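Local coordinates for CEL61B (Hypocrea jecorina, PDB 2VTC), which is a copper-dependent lytic polysaccharide monooxygenase that breaks down crystalline and amorphous cellulose by oxidative cleavage of its glycosidic bonds, at residues Ser95-Gln100 and Val199-Thr204. Numbering follows the deposited sequence.
Sequences SNIVFQ and VNIAVT. With NAG (2-acetamido-2-deoxy-beta-D-glucopyranose), chain C.
The ring of Phe99 meets Val199 at its edge: CG2 of Val199 lies close to the ring plane, 3.9 Å from Phe99 CE1. One face of the same ring carries Ile97 CG2, 3.7 Å above the plane and displaced toward the rim, so part of that face is covered by the residue two back on the same strand. Phe99 also stacks with His178 of strand 172-182, and Val23 and Val163 pack against its side chain. Its CG stands anti to the carbonyl carbon (chi1 -65°), which swings the end of the ring nearer to Val199 than the direction of its CB alone would suggest.

Two residues along each strand, Ile97 and Ile201 approach tip to tip, their CD1 methyls 3.7 Å apart. With CG1 anti to the carbonyl carbon and chi2 near trans (158° in Ile97, 167° in Ile201), each chain reaches across toward the other strand. The two strands face each other with CA atoms of Ile97 and Ile201 9.8 Å apart, the spacing of packed sheets and not of paired strands. Strand 96-102 belongs to the antiparallel sheet with 22-28 and 160-164, strand 193-204 to the mixed sheet with 172-182; the contact is part of the core between the two sheets of the AA9 beta-sandwich. At the end of the segment Gln100 lies against an N-acetylglucosamine of a glycan attached to the protein, its CG 3.6 Å from the sugar C5.

All four touching residues are buried and meet through carbon alone, so dispersion and the exclusion of water, without directional polar bonds, join the sheets here.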
loop_
_atom_site.group_PDB
_atom_site.type_symbol
_atom_site.label_atom_id
_atom_site.label_comp_id
_atom_site.label_asym_id
_atom_site.label_seq_id
_atom_site.Cartn_x
_atom_site.Cartn_y
_atom_site.Cartn_z
ATOM N N SER A 95 -10.669 -12.846 4.959
ATOM C CA SER A 95 -9.787 -12.555 6.086
ATOM C C SER A 95 -9.477 -11.059 6.205
ATOM O O SER A 95 -9.521 -10.318 5.215
ATOM C CB SER A 95 -8.469 -13.334 5.972
ATOM O OG SER A 95 -8.700 -14.734 6.005
ATOM N N ASN A 96 -9.171 -10.623 7.426
ATOM C CA ASN A 96 -8.693 -9.274 7.654
ATOM C C ASN A 96 -7.180 -9.257 7.768
ATOM O O ASN A 96 -6.582 -10.051 8.511
ATOM C CB ASN A 96 -9.328 -8.653 8.912
ATOM C CG ASN A 96 -10.827 -8.402 8.757
ATOM O OD1 ASN A 96 -11.635 -8.871 9.568
ATOM N ND2 ASN A 96 -11.207 -7.668 7.728
ATOM N N ILE A 97 -6.565 -8.364 6.999
ATOM C CA ILE A 97 -5.157 -8.063 7.145
ATOM C C ILE A 97 -5.083 -6.833 8.027
ATOM O O ILE A 97 -5.893 -5.911 7.877
ATOM C CB ILE A 97 -4.490 -7.705 5.778
ATOM C CG1 ILE A 97 -4.795 -8.775 4.720
ATOM C CG2 ILE A 97 -2.978 -7.451 5.966
ATOM C CD1 ILE A 97 -4.654 -8.267 3.287
ATOM N N VAL A 98 -4.112 -6.816 8.934
ATOM C CA VAL A 98 -3.823 -5.615 9.706
ATOM C C VAL A 98 -2.385 -5.228 9.460
ATOM O O VAL A 98 -1.458 -5.913 9.903
ATOM C CB VAL A 98 -4.110 -5.784 11.241
ATOM C CG1 VAL A 98 -3.901 -4.459 11.949
ATOM C CG2 VAL A 98 -5.524 -6.300 11.490
ATOM N N PHE A 99 -2.202 -4.145 8.708
ATOM C CA PHE A 99 -0.868 -3.661 8.385
ATOM C C PHE A 99 -0.356 -2.869 9.582
ATOM O O PHE A 99 -1.049 -1.977 10.078
ATOM C CB PHE A 99 -0.884 -2.773 7.130
ATOM C CG PHE A 99 -1.284 -3.495 5.869
ATOM C CD1 PHE A 99 -0.323 -4.179 5.125
ATOM C CD2 PHE A 99 -2.601 -3.466 5.410
ATOM C CE1 PHE A 99 -0.671 -4.843 3.932
ATOM C CE2 PHE A 99 -2.975 -4.133 4.224
ATOM C CZ PHE A 99 -1.988 -4.820 3.488
ATOM N N GLN A 100 0.843 -3.209 10.037
ATOM C CA GLN A 100 1.479 -2.515 11.156
ATOM C C GLN A 100 2.610 -1.637 10.651
ATOM O O GLN A 100 3.643 -2.118 10.170
ATOM C CB GLN A 100 1.973 -3.518 12.207
ATOM C CG GLN A 100 2.864 -2.900 13.289
ATOM C CD GLN A 100 2.086 -2.039 14.284
ATOM O OE1 GLN A 100 2.174 -0.799 14.269
ATOM N NE2 GLN A 100 1.326 -2.689 15.140
ATOM N N VAL A 199 2.986 -6.498 -0.274
ATOM C CA VAL A 199 3.157 -7.793 0.427
ATOM C C VAL A 199 2.581 -8.941 -0.434
ATOM O O VAL A 199 1.524 -8.790 -1.036
ATOM C CB VAL A 199 2.521 -7.809 1.844
ATOM C CG1 VAL A 199 3.113 -6.691 2.727
ATOM C CG2 VAL A 199 1.001 -7.667 1.762
ATOM N N ASN A 200 3.299 -10.069 -0.508
ATOM C CA ASN A 200 2.791 -11.257 -1.209
ATOM C C ASN A 200 1.833 -11.970 -0.280
ATOM O O ASN A 200 2.229 -12.390 0.808
ATOM C CB ASN A 200 3.950 -12.219 -1.545
ATOM C CG ASN A 200 4.946 -11.646 -2.535
ATOM O OD1 ASN A 200 4.628 -10.794 -3.364
ATOM N ND2 ASN A 200 6.193 -12.146 -2.452
ATOM N N ILE A 201 0.575 -12.072 -0.680
ATOM C CA ILE A 201 -0.396 -12.882 0.054
ATOM C C ILE A 201 -1.237 -13.744 -0.906
ATOM O O ILE A 201 -2.077 -13.241 -1.667
ATOM C CB ILE A 201 -1.352 -12.051 0.960
ATOM C CG1 ILE A 201 -0.586 -11.108 1.890
ATOM C CG2 ILE A 201 -2.237 -13.011 1.785
ATOM C CD1 ILE A 201 -1.499 -10.054 2.567
ATOM N N ALA A 202 -0.997 -15.046 -0.875
ATOM C CA ALA A 202 -1.824 -15.941 -1.658
ATOM C C ALA A 202 -3.175 -16.066 -0.964
ATOM O O ALA A 202 -3.257 -15.960 0.272
ATOM C CB ALA A 202 -1.147 -17.297 -1.796
ATOM N N VAL A 203 -4.222 -16.290 -1.763
ATOM C CA VAL A 203 -5.588 -16.381 -1.278
ATOM C C VAL A 203 -6.136 -17.791 -1.515
ATOM O O VAL A 203 -5.923 -18.382 -2.582
ATOM C CB VAL A 203 -6.463 -15.290 -1.943
ATOM C CG1 VAL A 203 -7.965 -15.491 -1.665
ATOM C CG2 VAL A 203 -6.018 -13.896 -1.452
ATOM N N THR A 204 -6.809 -18.312 -0.489
ATOM C CA THR A 204 -7.428 -19.643 -0.494
ATOM C C THR A 204 -8.925 -19.495 -0.227
ATOM O O THR A 204 -9.434 -18.383 -0.039
ATOM C CB THR A 204 -6.824 -20.519 0.626
ATOM O OG1 THR A 204 -7.052 -19.902 1.905
ATOM C CG2 THR A 204 -5.318 -20.700 0.419
HETATM C C1 NAG C . 6.064 -5.207 14.185
HETATM C C2 NAG C . 7.120 -5.580 15.234
HETATM C C3 NAG C . 7.140 -4.592 16.422
HETATM C C4 NAG C . 7.119 -3.120 15.974
HETATM C C5 NAG C . 6.140 -2.923 14.801
HETATM C C6 NAG C . 6.154 -1.522 14.198
HETATM C C7 NAG C . 7.950 -7.828 15.726
HETATM C C8 NAG C . 7.664 -9.140 16.392
HETATM N N2 NAG C . 6.951 -6.937 15.730
HETATM O O3 NAG C . 8.282 -4.846 17.230
HETATM O O4 NAG C . 6.727 -2.267 17.043
HETATM O O5 NAG C . 6.367 -3.882 13.766
HETATM O O6 NAG C . 7.460 -1.047 13.970
HETATM O O7 NAG C . 9.051 -7.611 15.213
#